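Side-chain contacts in malonyl CoA-acyl carrier protein transacylase (Bartonella henselae, PDB 3QAT), which transfers the malonyl group from malonyl-CoA to acyl carrier protein, probably supplying malonyl units for fatty acid biosynthesis: residues 85-88 with 89-93; 254-258 with 259-263; 268-272 with 273-277. All coordinates share one frame; numbering follows the deposited sequence. Where two conformers were deposited one is given.

The three contacts illustrate how an α/β enzyme turns its chain where a helix begins or ends. In interaction 1 a one-turn helix is capped and released into strand 93-96; in interactions 2 and 3 longer helices end and hand over to strands. Interactions 1 and 3 touch, with centres about 15 Å apart: Lys-92 NZ lies 2.9 Å from Asn-273 O, a probable hydrogen bond, and Phe-93 packs against Trp-269. Interaction 2 stands apart, its nearest atoms about 9 Å from interaction 1 and about 5 Å from interaction 3. Through Gln-256 it reaches the probable nucleophile elbow around Ser-98, which lies beyond strand 93-96, into which interaction 1 leads.

Interaction 1: residues 85-88 with 89-93; sequences LNVE and KKVKF
This is a local helix-capping contact, made where Asn-86 and Lys-89 meet at the start of the one-turn helix 87-90, between helix 62-82 and strand 93-96. Asn-86 is the N-cap: its OD1 accepts from Lys-89 N at 3.0 Å, with an N-H...O angle of 146° and the donor lying above the carboxamide plane. A chi1 of -176°, which sets CG opposite the backbone N, folds the side chain forward over the first turn, and the aliphatic part of Lys-89 runs obliquely across the amide, Lys-89 CG lying 3.7 Å from Asn-86 CG. Val-87 O, in the first helical residue, accepts from two donors at the end of the turn. Val-91 N approaches Val-87 O at 2.9 Å, close to the carbonyl plane, whereas Lys-90 N reaches the same Val-87 O at 3.1 Å from well above it. A water then bridges Glu-88 O and Val-91 O, donating to both as the chain leaves helical geometry.

Leu-85, Val-87 and Val-91 form the buried, apolar side. Leu-85 runs antiparallel alongside the aliphatic start of Lys-90, CD1 touching Lys-90 CB at 3.8 Å, and the bend at chi2 of Lys-90 (-67°) starts its chain on the way to Leu-316 O, which NZ reaches by a hydrogen bond. Val-87 CG1 meets Val-91 CB at 4.1 Å. Leu-85 continues onto Met-80, Phe-9 and Leu-313. The asparagine N-cap and its single helical turn thus carry the chain from helix 62-82 into strand 93-96, at the edge of the parallel sheet.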
loop_
_atom_site.group_PDB
_atom_site.type_symbol
_atom_site.label_atom_id
_atom_site.label_comp_id
_atom_site.label_asym_id
_atom_site.label_seq_id
_atom_site.Cartn_x
_atom_site.Cartn_y
_atom_site.Cartn_z
ATOM N N LEU A 85 -5.370 -0.719 22.806
ATOM C CA LEU A 85 -6.212 -0.817 21.621
ATOM C C LEU A 85 -6.684 -2.248 21.402
ATOM O O LEU A 85 -5.875 -3.173 21.365
ATOM C CB LEU A 85 -5.475 -0.329 20.348
ATOM C CG LEU A 85 -6.237 -0.514 19.026
ATOM C CD1 LEU A 85 -7.470 0.424 18.924
ATOM C CD2 LEU A 85 -5.269 -0.354 17.834
ATOM N N ASN A 86 -7.998 -2.405 21.270
ATOM C CA ASN A 86 -8.598 -3.630 20.761
ATOM C C ASN A 86 -9.151 -3.283 19.385
ATOM O O ASN A 86 -10.140 -2.561 19.263
ATOM C CB ASN A 86 -9.720 -4.118 21.695
ATOM C CG ASN A 86 -10.316 -5.448 21.260
ATOM O OD1 ASN A 86 -10.731 -5.628 20.109
ATOM N ND2 ASN A 86 -10.395 -6.389 22.201
ATOM N N VAL A 87 -8.467 -3.770 18.351
ATOM C CA VAL A 87 -8.829 -3.448 16.977
ATOM C C VAL A 87 -10.286 -3.832 16.677
ATOM O O VAL A 87 -11.037 -3.031 16.107
ATOM C CB VAL A 87 -7.854 -4.132 15.972
ATOM C CG1 VAL A 87 -8.377 -4.028 14.549
ATOM C CG2 VAL A 87 -6.477 -3.535 16.085
ATOM N N GLU A 88 -10.680 -5.044 17.081
ATOM C CA GLU A 88 -11.995 -5.566 16.735
ATOM C C GLU A 88 -13.086 -4.682 17.333
ATOM O O GLU A 88 -14.142 -4.470 16.731
ATOM C CB GLU A 88 -12.126 -7.020 17.210
ATOM C CG GLU A 88 -13.478 -7.638 16.939
ATOM C CD GLU A 88 -13.555 -9.096 17.378
ATOM O OE1 GLU A 88 -12.549 -9.632 17.903
ATOM O OE2 GLU A 88 -14.627 -9.704 17.194
ATOM N N LYS A 89 -12.797 -4.128 18.508
ATOM C CA LYS A 89 -13.753 -3.280 19.205
ATOM C C LYS A 89 -13.791 -1.842 18.697
ATOM O O LYS A 89 -14.849 -1.202 18.744
ATOM C CB LYS A 89 -13.488 -3.307 20.714
ATOM C CG LYS A 89 -13.909 -4.613 21.393
ATOM C CD LYS A 89 -13.706 -4.518 22.903
ATOM C CE LYS A 89 -14.531 -5.563 23.659
ATOM N NZ LYS A 89 -14.103 -6.952 23.312
ATOM N N LYS A 90 -12.654 -1.337 18.199
ATOM C CA LYS A 90 -12.506 0.112 17.957
ATOM C C LYS A 90 -12.398 0.548 16.504
ATOM O O LYS A 90 -12.547 1.736 16.201
ATOM C CB LYS A 90 -11.293 0.657 18.714
ATOM C CG LYS A 90 -11.413 0.566 20.227
ATOM C CD LYS A 90 -12.514 1.506 20.725
ATOM C CE LYS A 90 -12.496 1.614 22.226
ATOM N NZ LYS A 90 -13.567 2.538 22.683
ATOM N N VAL A 91 -12.120 -0.409 15.624
ATOM C CA VAL A 91 -11.845 -0.112 14.215
ATOM C C VAL A 91 -12.879 -0.802 13.336
ATOM O O VAL A 91 -13.041 -2.026 13.411
ATOM C CB VAL A 91 -10.411 -0.562 13.828
ATOM C CG1 VAL A 91 -10.123 -0.247 12.357
ATOM C CG2 VAL A 91 -9.379 0.111 14.728
ATOM N N LYS A 92 -13.598 -0.020 12.532
ATOM C CA LYS A 92 -14.649 -0.563 11.686
ATOM C C LYS A 92 -14.110 -1.361 10.489
ATOM O O LYS A 92 -14.613 -2.453 10.189
ATOM C CB LYS A 92 -15.584 0.562 11.210
ATOM C CG LYS A 92 -16.939 0.080 10.756
ATOM C CD LYS A 92 -17.944 1.251 10.630
ATOM C CE LYS A 92 -19.400 0.776 10.547
ATOM N NZ LYS A 92 -19.928 0.520 9.156
ATOM N N PHE A 93 -13.102 -0.797 9.802
ATOM C CA PHE A 93 -12.545 -1.411 8.607
ATOM C C PHE A 93 -11.041 -1.173 8.550
ATOM O O PHE A 93 -10.549 -0.203 9.131
ATOM C CB PHE A 93 -13.129 -0.783 7.337
ATOM C CG PHE A 93 -14.648 -0.779 7.286
ATOM C CD1 PHE A 93 -15.350 -1.974 7.201
ATOM C CD2 PHE A 93 -15.349 0.425 7.307
ATOM C CE1 PHE A 93 -16.773 -1.966 7.148
ATOM C CE2 PHE A 93 -16.753 0.443 7.245
ATOM C CZ PHE A 93 -17.450 -0.757 7.170
HETATM O O HOH W 1 -15.113 -3.570 14.269
#

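Interaction 2: residues 254-258 with 259-263; sequences VQQVT and GRVRW
The backbone leaves helix 246-258 through a turn in which Gly-259 N donates to Gln-256 O at 3.2 Å (N-H...O 151°), the donor standing far above the carbonyl plane, and then extends toward a short, loosely paired strand at about 261-262. One pair of side chains reaches across: the carboxamide nitrogen of Gln-256, NE2, lies 3.5 Å from the CG2 methyl of Val-261, the two side chains crossing at a slant. Gln-256 gets there with an extended first torsion (chi1 -162°) and a bend at the second (chi2 -83°), which swings the amide toward the strand. Both ends of that amide are engaged elsewhere, OE1 by Arg-123 and NE2 by Asn-237, so its rotation is fixed while Val-261 packs beside it. Gln-256 O, besides serving Gly-259, accepts from His-207 ND1. Further along, Arg-262 is the centre of an inverse gamma turn and the N-cap of the next helix.

The Gln-256 side chain touches the probable nucleophile elbow. Val-257 and Thr-258 lean on helix 212-224, while Val-261 pairs through its backbone with strand 162-169, a short link from the helical body to the edge of the mixed sheet before helix 263-272 begins.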
loop_
_atom_site.group_PDB
_atom_site.type_symbol
_atom_site.label_atom_id
_atom_site.label_comp_id
_atom_site.label_asym_id
_atom_site.label_seq_id
_atom_site.Cartn_x
_atom_site.Cartn_y
_atom_site.Cartn_z
ATOM N N VAL A 254 -4.084 -11.812 -5.298
ATOM C CA VAL A 254 -3.478 -12.214 -6.565
ATOM C C VAL A 254 -3.919 -11.279 -7.707
ATOM O O VAL A 254 -3.084 -10.800 -8.510
ATOM C CB VAL A 254 -3.798 -13.703 -6.883
ATOM C CG1 VAL A 254 -3.304 -14.071 -8.280
ATOM C CG2 VAL A 254 -3.154 -14.640 -5.841
ATOM N N GLN A 255 -5.228 -11.019 -7.787
ATOM C CA GLN A 255 -5.774 -10.119 -8.803
ATOM C C GLN A 255 -5.192 -8.704 -8.687
ATOM O O GLN A 255 -4.972 -8.016 -9.696
ATOM C CB GLN A 255 -7.290 -10.039 -8.664
ATOM C CG GLN A 255 -8.023 -11.329 -8.995
ATOM C CD GLN A 255 -9.496 -11.251 -8.608
ATOM O OE1 GLN A 255 -10.169 -10.249 -8.872
ATOM N NE2 GLN A 255 -9.998 -12.298 -7.970
ATOM N N GLN A 256 -4.945 -8.293 -7.443
ATOM C CA GLN A 256 -4.415 -6.958 -7.154
ATOM C C GLN A 256 -3.079 -6.686 -7.870
ATOM O O GLN A 256 -2.812 -5.560 -8.324
ATOM C CB GLN A 256 -4.278 -6.818 -5.628
ATOM C CG GLN A 256 -4.146 -5.388 -5.119
ATOM C CD GLN A 256 -2.745 -4.873 -5.188
ATOM O OE1 GLN A 256 -1.802 -5.609 -5.515
ATOM N NE2 GLN A 256 -2.592 -3.582 -4.901
ATOM N N VAL A 257 -2.253 -7.714 -7.995
ATOM C CA VAL A 257 -0.907 -7.540 -8.552
ATOM C C VAL A 257 -0.930 -6.965 -9.970
ATOM O O VAL A 257 -0.087 -6.147 -10.309
ATOM C CB VAL A 257 -0.153 -8.898 -8.504
ATOM C CG1 VAL A 257 1.156 -8.867 -9.291
ATOM C CG2 VAL A 257 0.075 -9.295 -7.020
ATOM N N THR A 258 -1.895 -7.399 -10.784
ATOM C CA THR A 258 -1.993 -6.938 -12.170
ATOM C C THR A 258 -3.064 -5.885 -12.406
ATOM O O THR A 258 -3.194 -5.394 -13.538
ATOM C CB THR A 258 -2.287 -8.112 -13.132
ATOM O OG1 THR A 258 -3.441 -8.826 -12.672
ATOM C CG2 THR A 258 -1.096 -9.024 -13.188
ATOM N N GLY A 259 -3.818 -5.546 -11.362
ATOM C CA GLY A 259 -4.987 -4.679 -11.508
ATOM C C GLY A 259 -4.831 -3.329 -10.835
ATOM O O GLY A 259 -3.860 -3.090 -10.110
ATOM N N ARG A 260 -5.835 -2.484 -11.073
ATOM C CA ARG A 260 -5.869 -1.099 -10.584
ATOM C C ARG A 260 -6.097 -1.013 -9.077
ATOM O O ARG A 260 -6.972 -1.686 -8.517
ATOM C CB ARG A 260 -6.965 -0.325 -11.323
ATOM C CG ARG A 260 -7.337 1.045 -10.738
ATOM C CD ARG A 260 -8.379 1.749 -11.626
ATOM N NE ARG A 260 -9.609 0.969 -11.742
ATOM C CZ ARG A 260 -10.807 1.352 -11.298
ATOM N NH1 ARG A 260 -10.978 2.538 -10.705
ATOM N NH2 ARG A 260 -11.845 0.540 -11.463
ATOM N N VAL A 261 -5.308 -0.173 -8.413
ATOM C CA VAL A 261 -5.540 0.093 -6.993
ATOM C C VAL A 261 -6.624 1.173 -6.909
ATOM O O VAL A 261 -6.392 2.328 -7.282
ATOM C CB VAL A 261 -4.256 0.598 -6.294
ATOM C CG1 VAL A 261 -4.561 0.944 -4.827
ATOM C CG2 VAL A 261 -3.180 -0.498 -6.368
ATOM N N ARG A 262 -7.810 0.792 -6.439
ATOM C CA ARG A 262 -8.994 1.680 -6.487
ATOM C C ARG A 262 -9.053 2.520 -5.193
ATOM O O ARG A 262 -9.991 2.396 -4.381
ATOM C CB ARG A 262 -10.264 0.838 -6.681
ATOM C CG ARG A 262 -10.285 0.152 -8.048
ATOM C CD ARG A 262 -11.403 -0.862 -8.117
ATOM N NE ARG A 262 -12.719 -0.209 -8.169
ATOM C CZ ARG A 262 -13.863 -0.891 -8.248
ATOM N NH1 ARG A 262 -13.855 -2.220 -8.242
ATOM N NH2 ARG A 262 -15.022 -0.247 -8.331
ATOM N N TRP A 263 -8.038 3.369 -4.985
ATOM C CA TRP A 263 -7.897 4.034 -3.684
ATOM C C TRP A 263 -8.938 5.139 -3.466
ATOM O O TRP A 263 -9.526 5.245 -2.377
ATOM C CB TRP A 263 -6.450 4.588 -3.423
ATOM C CG TRP A 263 -6.281 4.915 -1.952
ATOM C CD1 TRP A 263 -6.199 6.166 -1.384
ATOM C CD2 TRP A 263 -6.236 3.976 -0.869
ATOM N NE1 TRP A 263 -6.074 6.052 -0.008
ATOM C CE2 TRP A 263 -6.100 4.718 0.332
ATOM C CE3 TRP A 263 -6.299 2.570 -0.804
ATOM C CZ2 TRP A 263 -6.042 4.101 1.605
ATOM C CZ3 TRP A 263 -6.223 1.950 0.452
ATOM C CH2 TRP A 263 -6.088 2.714 1.637
#

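Interaction 3: residues 268-272 with 273-277; sequences EWISA and NGVNT
Helix 263-272 runs out at a turn closed by Asn-273 N donating to Ile-270 O at 3.2 Å, after which Gly-274, at positive phi (95°), redirects the chain into strand 275-281. Across this turn Asn-273 lies flat on the indole of Trp-269. The amide and ring planes are only 13° apart, with Asn-273 ND2 3.1 Å above the indole plane and offset toward its rim, and Asn-273 CB sits over the six-membered ring in a CH-pi contact, 3.7 Å from its centroid. The same ND2 gives an almost straight hydrogen bond to Trp-269 O, 2.8 Å long at 173°, with the acceptor practically in the amide plane. One residue thus supplies both the ring that is covered and the carbonyl that holds the cover in place. A water completes the clasp, accepting from Trp-269 NE1 and donating to Asn-273 OD1, so both polar groups of the amide are engaged.

On the inner side Ile-270 and Val-275 run side by side in the same direction, and Ile-270 CG2 meets Val-275 CB at 3.6 Å. The backbone adds a CA-H...O contact from Ser-271 CA to Val-275 O, and a second water links Ser-271 O to Gly-274 N.

Outward, the Trp-269 ring meets Phe-93 edge-to-face, beside the end of Lys-92. Ile-270 and Val-275 both pack on Ala-8 of strand 6-11, one of the two neighbours of strand 275-281 within the parallel sheet, while Ile-235 of strand 234-235 touches Trp-269 and Ile-270.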
loop_
_atom_site.group_PDB
_atom_site.type_symbol
_atom_site.label_atom_id
_atom_site.label_comp_id
_atom_site.label_asym_id
_atom_site.label_seq_id
_atom_site.Cartn_x
_atom_site.Cartn_y
_atom_site.Cartn_z
ATOM N N GLU A 268 -13.825 6.972 -0.574
ATOM C CA GLU A 268 -15.223 7.399 -0.742
ATOM C C GLU A 268 -16.179 6.388 -0.100
ATOM O O GLU A 268 -17.130 6.801 0.581
ATOM C CB GLU A 268 -15.561 7.645 -2.212
ATOM C CG GLU A 268 -14.875 8.909 -2.757
ATOM C CD GLU A 268 -15.077 9.142 -4.249
ATOM O OE1 GLU A 268 -15.557 8.234 -4.950
ATOM O OE2 GLU A 268 -14.743 10.243 -4.731
ATOM N N TRP A 269 -15.954 5.092 -0.332
ATOM C CA TRP A 269 -16.792 4.063 0.281
ATOM C C TRP A 269 -16.717 4.121 1.811
ATOM O O TRP A 269 -17.740 4.162 2.507
ATOM C CB TRP A 269 -16.462 2.646 -0.220
ATOM C CG TRP A 269 -17.510 1.676 0.281
ATOM C CD1 TRP A 269 -18.685 1.377 -0.329
ATOM C CD2 TRP A 269 -17.499 0.955 1.524
ATOM N NE1 TRP A 269 -19.404 0.481 0.436
ATOM C CE2 TRP A 269 -18.705 0.207 1.581
ATOM C CE3 TRP A 269 -16.589 0.856 2.588
ATOM C CZ2 TRP A 269 -19.039 -0.612 2.671
ATOM C CZ3 TRP A 269 -16.914 0.025 3.677
ATOM C CH2 TRP A 269 -18.152 -0.679 3.715
ATOM N N ILE A 270 -15.501 4.113 2.346
ATOM C CA ILE A 270 -15.347 4.155 3.801
ATOM C C ILE A 270 -16.068 5.357 4.426
ATOM O O ILE A 270 -16.772 5.208 5.426
ATOM C CB ILE A 270 -13.849 4.080 4.214
ATOM C CG1 ILE A 270 -13.267 2.695 3.906
ATOM C CG2 ILE A 270 -13.673 4.371 5.700
ATOM C CD1 ILE A 270 -11.713 2.653 4.030
ATOM N N SER A 271 -15.912 6.533 3.821
ATOM C CA SER A 271 -16.492 7.770 4.344
ATOM C C SER A 271 -18.012 7.760 4.320
ATOM O O SER A 271 -18.639 8.428 5.148
ATOM C CB SER A 271 -15.991 8.971 3.536
ATOM O OG SER A 271 -14.577 9.019 3.647
ATOM N N ALA A 272 -18.580 7.007 3.375
ATOM C CA ALA A 272 -20.048 6.915 3.216
ATOM C C ALA A 272 -20.665 5.787 4.039
ATOM O O ALA A 272 -21.891 5.680 4.136
ATOM C CB ALA A 272 -20.400 6.734 1.755
ATOM N N ASN A 273 -19.835 4.930 4.628
ATOM C CA ASN A 273 -20.355 3.748 5.293
ATOM C C ASN A 273 -19.977 3.683 6.766
ATOM O O ASN A 273 -19.561 2.643 7.279
ATOM C CB ASN A 273 -20.018 2.464 4.513
ATOM C CG ASN A 273 -20.789 2.366 3.193
ATOM O OD1 ASN A 273 -21.879 1.766 3.142
ATOM N ND2 ASN A 273 -20.273 3.005 2.147
ATOM N N GLY A 274 -20.149 4.821 7.434
ATOM C CA GLY A 274 -20.154 4.872 8.890
ATOM C C GLY A 274 -18.838 5.218 9.554
ATOM O O GLY A 274 -18.677 4.997 10.759
ATOM N N VAL A 275 -17.907 5.767 8.771
ATOM C CA VAL A 275 -16.595 6.196 9.281
ATOM C C VAL A 275 -16.343 7.683 9.034
ATOM O O VAL A 275 -16.506 8.164 7.911
ATOM C CB VAL A 275 -15.458 5.347 8.641
ATOM C CG1 VAL A 275 -14.071 5.887 9.010
ATOM C CG2 VAL A 275 -15.580 3.876 9.046
ATOM N N ASN A 276 -15.931 8.393 10.081
ATOM C CA ASN A 276 -15.580 9.810 9.966
ATOM C C ASN A 276 -14.113 10.148 10.251
ATOM O O ASN A 276 -13.711 11.300 10.121
ATOM C CB ASN A 276 -16.551 10.726 10.759
ATOM C CG ASN A 276 -16.472 10.561 12.299
ATOM O OD1 ASN A 276 -17.235 11.232 13.024
ATOM N ND2 ASN A 276 -15.594 9.682 12.803
ATOM N N THR A 277 -13.324 9.141 10.641
ATOM C CA THR A 277 -11.926 9.377 10.970
ATOM C C THR A 277 -11.079 8.310 10.285
ATOM O O THR A 277 -11.302 7.129 10.491
ATOM C CB THR A 277 -11.655 9.347 12.497
ATOM O OG1 THR A 277 -12.488 10.312 13.150
ATOM C CG2 THR A 277 -10.206 9.712 12.795
HETATM O O HOH W 2 -22.225 0.267 1.082
HETATM O O HOH W 3 -20.754 7.619 6.818
#